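Long-range contacts in papain-like protease (Human betacoronavirus 2c EMC/2012, PDB 4RNA), which probably acts as a cysteine protease that cuts the viral polyprotein, as coronavirus papain-like proteases do: residues V266-F271 with A284-G289; K255-S260 with C307-V312. All blocks are in the same frame, centred on the assembly; numbering follows the deposited sequence.

Contact 1: V266-F271 with A284-G289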
loop_
_atom_site.group_PDB
_atom_site.type_symbol
_atom_site.label_atom_id
_atom_site.label_comp_id
_atom_site.label_asym_id
_atom_site.label_seq_id
_atom_site.Cartn_x
_atom_site.Cartn_y
_atom_site.Cartn_z
ATOM N N VAL A 266 -10.259 16.884 20.820
ATOM C CA VAL A 266 -9.936 18.164 20.179
ATOM C C VAL A 266 -10.339 18.192 18.715
ATOM O O VAL A 266 -10.400 19.252 18.100
ATOM C CB VAL A 266 -8.450 18.580 20.400
ATOM C CG1 VAL A 266 -8.127 18.635 21.910
ATOM C CG2 VAL A 266 -7.513 17.666 19.643
ATOM N N ALA A 267 -10.544 17.026 18.108
ATOM C CA ALA A 267 -10.860 16.941 16.693
ATOM C C ALA A 267 -11.339 15.540 16.331
ATOM O O ALA A 267 -11.102 14.609 17.059
ATOM C CB ALA A 267 -9.662 17.291 15.777
ATOM N N PHE A 268 -12.058 15.405 15.211
ATOM C CA PHE A 268 -12.489 14.088 14.766
ATOM C C PHE A 268 -12.771 14.100 13.290
ATOM O O PHE A 268 -13.069 15.166 12.725
ATOM C CB PHE A 268 -13.722 13.577 15.577
ATOM C CG PHE A 268 -14.929 14.491 15.505
ATOM C CD1 PHE A 268 -15.050 15.573 16.370
ATOM C CD2 PHE A 268 -15.882 14.279 14.556
ATOM C CE1 PHE A 268 -16.135 16.428 16.342
ATOM C CE2 PHE A 268 -16.997 15.119 14.514
ATOM C CZ PHE A 268 -17.125 16.189 15.403
ATOM N N ASN A 269 -12.702 12.933 12.637
ATOM C CA ASN A 269 -13.190 12.890 11.250
ATOM C C ASN A 269 -14.524 12.269 11.080
ATOM O O ASN A 269 -14.988 11.484 11.919
ATOM C CB ASN A 269 -12.184 12.167 10.329
ATOM C CG ASN A 269 -10.833 12.891 10.313
ATOM O OD1 ASN A 269 -10.807 14.112 10.193
ATOM N ND2 ASN A 269 -9.711 12.136 10.414
ATOM N N VAL A 270 -15.168 12.606 9.964
ATOM C CA VAL A 270 -16.516 12.102 9.773
ATOM C C VAL A 270 -16.517 11.552 8.353
ATOM O O VAL A 270 -15.853 12.121 7.468
ATOM C CB VAL A 270 -17.571 13.258 9.913
ATOM C CG1 VAL A 270 -18.875 12.885 9.284
ATOM C CG2 VAL A 270 -17.776 13.636 11.376
ATOM N N PHE A 271 -17.180 10.409 8.135
ATOM C CA PHE A 271 -17.404 9.945 6.771
ATOM C C PHE A 271 -18.895 9.996 6.493
ATOM O O PHE A 271 -19.672 9.449 7.271
ATOM C CB PHE A 271 -16.846 8.534 6.600
ATOM C CG PHE A 271 -16.998 7.948 5.198
ATOM C CD1 PHE A 271 -16.205 8.394 4.132
ATOM C CD2 PHE A 271 -17.899 6.938 4.960
ATOM C CE1 PHE A 271 -16.335 7.840 2.866
ATOM C CE2 PHE A 271 -18.033 6.389 3.687
ATOM C CZ PHE A 271 -17.241 6.829 2.651
ATOM N N ALA A 284 -13.239 17.731 11.503
ATOM C CA ALA A 284 -13.897 18.623 12.450
ATOM C C ALA A 284 -12.917 18.985 13.552
ATOM O O ALA A 284 -12.101 18.134 14.030
ATOM C CB ALA A 284 -15.184 17.996 13.031
ATOM N N ARG A 285 -12.943 20.254 13.947
ATOM C CA ARG A 285 -12.138 20.676 15.129
ATOM C C ARG A 285 -12.995 21.375 16.172
ATOM O O ARG A 285 -14.001 21.977 15.809
ATOM C CB ARG A 285 -11.037 21.637 14.713
ATOM C CG ARG A 285 -10.247 21.122 13.527
ATOM C CD ARG A 285 -8.860 21.535 13.736
ATOM N NE ARG A 285 -7.957 20.892 12.795
ATOM C CZ ARG A 285 -6.812 21.470 12.453
ATOM N NH1 ARG A 285 -6.547 22.681 12.937
ATOM N NH2 ARG A 285 -5.966 20.882 11.608
ATOM N N LEU A 286 -12.595 21.267 17.434
ATOM C CA LEU A 286 -13.311 21.916 18.521
ATOM C C LEU A 286 -12.577 23.145 18.976
ATOM O O LEU A 286 -11.492 23.063 19.591
ATOM C CB LEU A 286 -13.424 20.997 19.726
ATOM C CG LEU A 286 -14.193 19.648 19.615
ATOM C CD1 LEU A 286 -14.968 19.440 20.897
ATOM C CD2 LEU A 286 -15.098 19.457 18.408
ATOM N N LYS A 287 -13.184 24.296 18.755
ATOM C CA LYS A 287 -12.535 25.527 19.114
ATOM C C LYS A 287 -13.578 26.552 19.442
ATOM O O LYS A 287 -14.554 26.649 18.706
ATOM C CB LYS A 287 -11.769 26.016 17.884
ATOM C CG LYS A 287 -10.589 26.896 18.215
ATOM C CD LYS A 287 -9.399 26.622 17.286
ATOM C CE LYS A 287 -9.685 27.040 15.849
ATOM N NZ LYS A 287 -8.353 27.169 15.159
ATOM N N GLY A 288 -13.331 27.362 20.466
ATOM C CA GLY A 288 -14.240 28.471 20.827
ATOM C C GLY A 288 -15.633 27.974 21.196
ATOM O O GLY A 288 -16.655 28.576 20.823
ATOM N N GLY A 289 -15.686 26.842 21.875
ATOM C CA GLY A 289 -16.976 26.223 22.232
ATOM C C GLY A 289 -17.821 25.713 21.083
ATOM O O GLY A 289 -19.010 25.427 21.278
#
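Phe268 O takes the shortest hydrogen bond across these strands, from Ala284 N at 2.8 Å. The return bond runs from Phe268 N to Ala284 O at 3.0 Å, which identifies Phe268 and Ala284 as an antiparallel hydrogen-bonded pair. Next to it, Ala267 and Arg285 form a non-hydrogen-bonded pair, their CA atoms only 4.2 Å apart, and Leu286 N donates to Val266 O beyond that at 3.1 Å. The strand axes, at 152° to one another, depart from exact antiparallel by the twist of the hairpin.

On the face bearing Phe268 and Ala284 the packing is aromatic on aliphatic. Chi1 of 58° puts Phe268 CG between the backbone N and the carbonyl carbon, and the ring lies with one face against Ala284 CB. That methyl is 3.7 Å from the Phe268 centroid and 17° off the ring normal, a CH-pi contact displaced slightly toward the rim. Leu286 reaches the same ring from a different side: its CD2 meets Phe268 CE1 at 3.8 Å, at the edge and near the ring plane, and the two side chains cross at about a right angle.

On the face bearing Ala267 and Arg285, Ala267 CB lies 3.1 Å from Ala284 O, but the two side chains barely touch. The Arg285 chain bends at chi2; its NH2 bonds to Met120 O and its NE to His283 NE2.

The two strands form a hairpin whose connection corresponds in position to the mobile loop (blocking loop 2) beside the active site in related enzymes. Strand 304-315 pairs with 267-272 along its other edge, strand 290-294 pairs with 280-287, and Val257 of strand 252-258 touches Phe268.

Contact 2: K255-S260 with C307-V312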
loop_
_atom_site.group_PDB
_atom_site.type_symbol
_atom_site.label_atom_id
_atom_site.label_comp_id
_atom_site.label_asym_id
_atom_site.label_seq_id
_atom_site.Cartn_x
_atom_site.Cartn_y
_atom_site.Cartn_z
ATOM N N LYS A 255 -23.223 9.320 15.771
ATOM C CA LYS A 255 -23.131 9.748 17.144
ATOM C C LYS A 255 -23.716 11.146 17.209
ATOM O O LYS A 255 -23.735 11.842 16.192
ATOM C CB LYS A 255 -21.674 9.783 17.592
ATOM C CG LYS A 255 -21.261 8.527 18.323
ATOM C CD LYS A 255 -19.752 8.410 18.345
ATOM C CE LYS A 255 -19.279 7.344 19.305
ATOM N NZ LYS A 255 -19.221 7.791 20.723
ATOM N N LEU A 256 -24.170 11.554 18.393
ATOM C CA LEU A 256 -24.513 12.952 18.631
ATOM C C LEU A 256 -23.301 13.610 19.283
ATOM O O LEU A 256 -22.930 13.310 20.459
ATOM C CB LEU A 256 -25.805 13.147 19.484
ATOM C CG LEU A 256 -26.516 14.532 19.465
ATOM C CD1 LEU A 256 -25.920 15.568 20.426
ATOM C CD2 LEU A 256 -26.651 15.120 18.047
ATOM N N VAL A 257 -22.645 14.469 18.517
ATOM C CA VAL A 257 -21.466 15.139 19.062
ATOM C C VAL A 257 -21.919 16.493 19.550
ATOM O O VAL A 257 -22.662 17.180 18.829
ATOM C CB VAL A 257 -20.319 15.264 18.017
ATOM C CG1 VAL A 257 -19.152 16.022 18.649
ATOM C CG2 VAL A 257 -19.883 13.878 17.482
ATOM N N THR A 258 -21.573 16.830 20.787
ATOM C CA THR A 258 -21.912 18.184 21.375
ATOM C C THR A 258 -20.738 18.815 22.119
ATOM O O THR A 258 -19.975 18.143 22.874
ATOM C CB THR A 258 -23.153 18.125 22.401
ATOM O OG1 THR A 258 -23.444 19.424 22.960
ATOM C CG2 THR A 258 -22.867 17.222 23.577
ATOM N N THR A 259 -20.637 20.136 22.000
ATOM C CA THR A 259 -19.680 20.872 22.818
ATOM C C THR A 259 -20.232 21.344 24.209
ATOM O O THR A 259 -19.471 21.872 25.058
ATOM C CB THR A 259 -19.162 22.128 22.056
ATOM O OG1 THR A 259 -20.265 22.950 21.674
ATOM C CG2 THR A 259 -18.367 21.747 20.816
ATOM N N SER A 260 -21.523 21.111 24.469
ATOM C CA SER A 260 -22.168 21.675 25.683
ATOM C C SER A 260 -21.552 21.072 26.941
ATOM O O SER A 260 -21.591 21.643 28.028
ATOM C CB SER A 260 -23.714 21.469 25.664
ATOM O OG SER A 260 -24.047 20.081 25.624
ATOM N N CYS A 307 -23.610 12.779 13.353
ATOM C CA CYS A 307 -22.715 12.461 12.226
ATOM C C CYS A 307 -21.991 11.115 12.519
ATOM O O CYS A 307 -21.922 10.664 13.671
ATOM C CB CYS A 307 -21.679 13.582 12.072
ATOM S SG CYS A 307 -20.704 13.751 13.604
ATOM N N LYS A 308 -21.431 10.535 11.466
ATOM C CA LYS A 308 -20.719 9.238 11.504
ATOM C C LYS A 308 -19.232 9.445 11.647
ATOM O O LYS A 308 -18.497 9.705 10.678
ATOM C CB LYS A 308 -21.026 8.465 10.232
ATOM C CG LYS A 308 -22.528 8.244 10.027
ATOM C CD LYS A 308 -22.752 7.830 8.585
ATOM C CE LYS A 308 -24.044 7.053 8.421
ATOM N NZ LYS A 308 -24.079 6.597 6.995
ATOM N N VAL A 309 -18.824 9.297 12.885
ATOM C CA VAL A 309 -17.472 9.541 13.307
ATOM C C VAL A 309 -16.609 8.366 12.895
ATOM O O VAL A 309 -17.033 7.173 13.028
ATOM C CB VAL A 309 -17.489 9.740 14.804
ATOM C CG1 VAL A 309 -16.096 9.751 15.414
ATOM C CG2 VAL A 309 -18.233 11.010 15.189
ATOM N N THR A 310 -15.354 8.681 12.543
ATOM C CA THR A 310 -14.375 7.651 12.220
ATOM C C THR A 310 -13.209 7.803 13.186
ATOM O O THR A 310 -13.240 7.186 14.192
ATOM C CB THR A 310 -13.917 7.720 10.754
ATOM O OG1 THR A 310 -13.532 9.071 10.370
ATOM C CG2 THR A 310 -15.005 7.203 9.811
ATOM N N ASP A 311 -12.234 8.656 12.890
ATOM C CA ASP A 311 -11.095 8.878 13.825
ATOM C C ASP A 311 -11.408 9.976 14.851
ATOM O O ASP A 311 -12.086 10.905 14.567
ATOM C CB ASP A 311 -9.876 9.313 13.080
ATOM C CG ASP A 311 -9.675 8.535 11.829
ATOM O OD1 ASP A 311 -9.347 7.313 11.978
ATOM O OD2 ASP A 311 -9.825 9.138 10.725
ATOM N N VAL A 312 -10.856 9.908 16.054
ATOM C CA VAL A 312 -11.114 10.946 17.061
ATOM C C VAL A 312 -9.821 11.240 17.731
ATOM O O VAL A 312 -9.138 10.275 18.090
ATOM C CB VAL A 312 -12.159 10.478 18.151
ATOM C CG1 VAL A 312 -12.391 11.582 19.205
ATOM C CG2 VAL A 312 -13.506 10.051 17.533
#
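Lys255 and Cys307 meet as a single antiparallel hydrogen-bonded pair: Lys255 N donates to Cys307 O at 2.8 Å, and Cys307 N to Lys255 O at 3.0 Å. Their CA atoms lie 5.6 Å apart. The segments overlap only at these ends, and their short axes stand at 86°; the strand pairing itself continues through Val257 and Trp305.

The close packing is built around one methyl. Val257 CG2, anti to its carbonyl carbon, stands 4.0 Å from Cys307 SG and again 4.0 Å from Val309 CG2, touching both. Cys307 places SG between its backbone N and carbonyl carbon (chi1 59°), its side chain on the same face of the sheet as that of Lys255, and the two valine side chains cross at about a right angle. These three residues are buried, and the contacts among them are apolar.

The Lys255 side is looser. Its chain is extended at chi2 and chi3, then bent at chi4 (-82°), which places NZ; it passes Val309 at no less than 4.4 Å, from CD to CG2. A bound phosphate, probably from the crystallisation liquor, is a long and weak ionic partner of NZ. Farther along, beyond any contact with 307-312, Ser260 N donates to Thr258 OG1 at 3.0 Å, an ST turn; Ser260 OG adds a second bond to the same oxygen, which is also hydrogen-bonded to Asp304 OD2.

The contact ties strand 252-258 to strand 304-315 in what is probably the palm sheet, as in other coronavirus papain-like proteases. Strand 304-315 also pairs with 245-250 and 267-272. Val257 extends the apolar cluster to Phe268 and to Ile291 of strand 290-294, while Cys307 touches Val270 of strand 267-272.

From the N terminus, the chain passes through 255-260, after a short connection enters 266-271, turns at the hairpin and returns along 284-289; only later does it come back as 307-312. Contact 1 therefore closes a short loop of 12 residues, nested within the 46-residue loop that contact 2 closes. The loops do not cross. Contact 1 pairs the two hairpin strands; contact 2 joins 252-258 to 304-315. The hairpin meets 304-315 through bonds between the contacts, such as the probable one from Asn269 N to Asp311 O at 2.9 Å. Another, Gly289 O to Thr259 OG1, links the ends of 284-289 and 255-260.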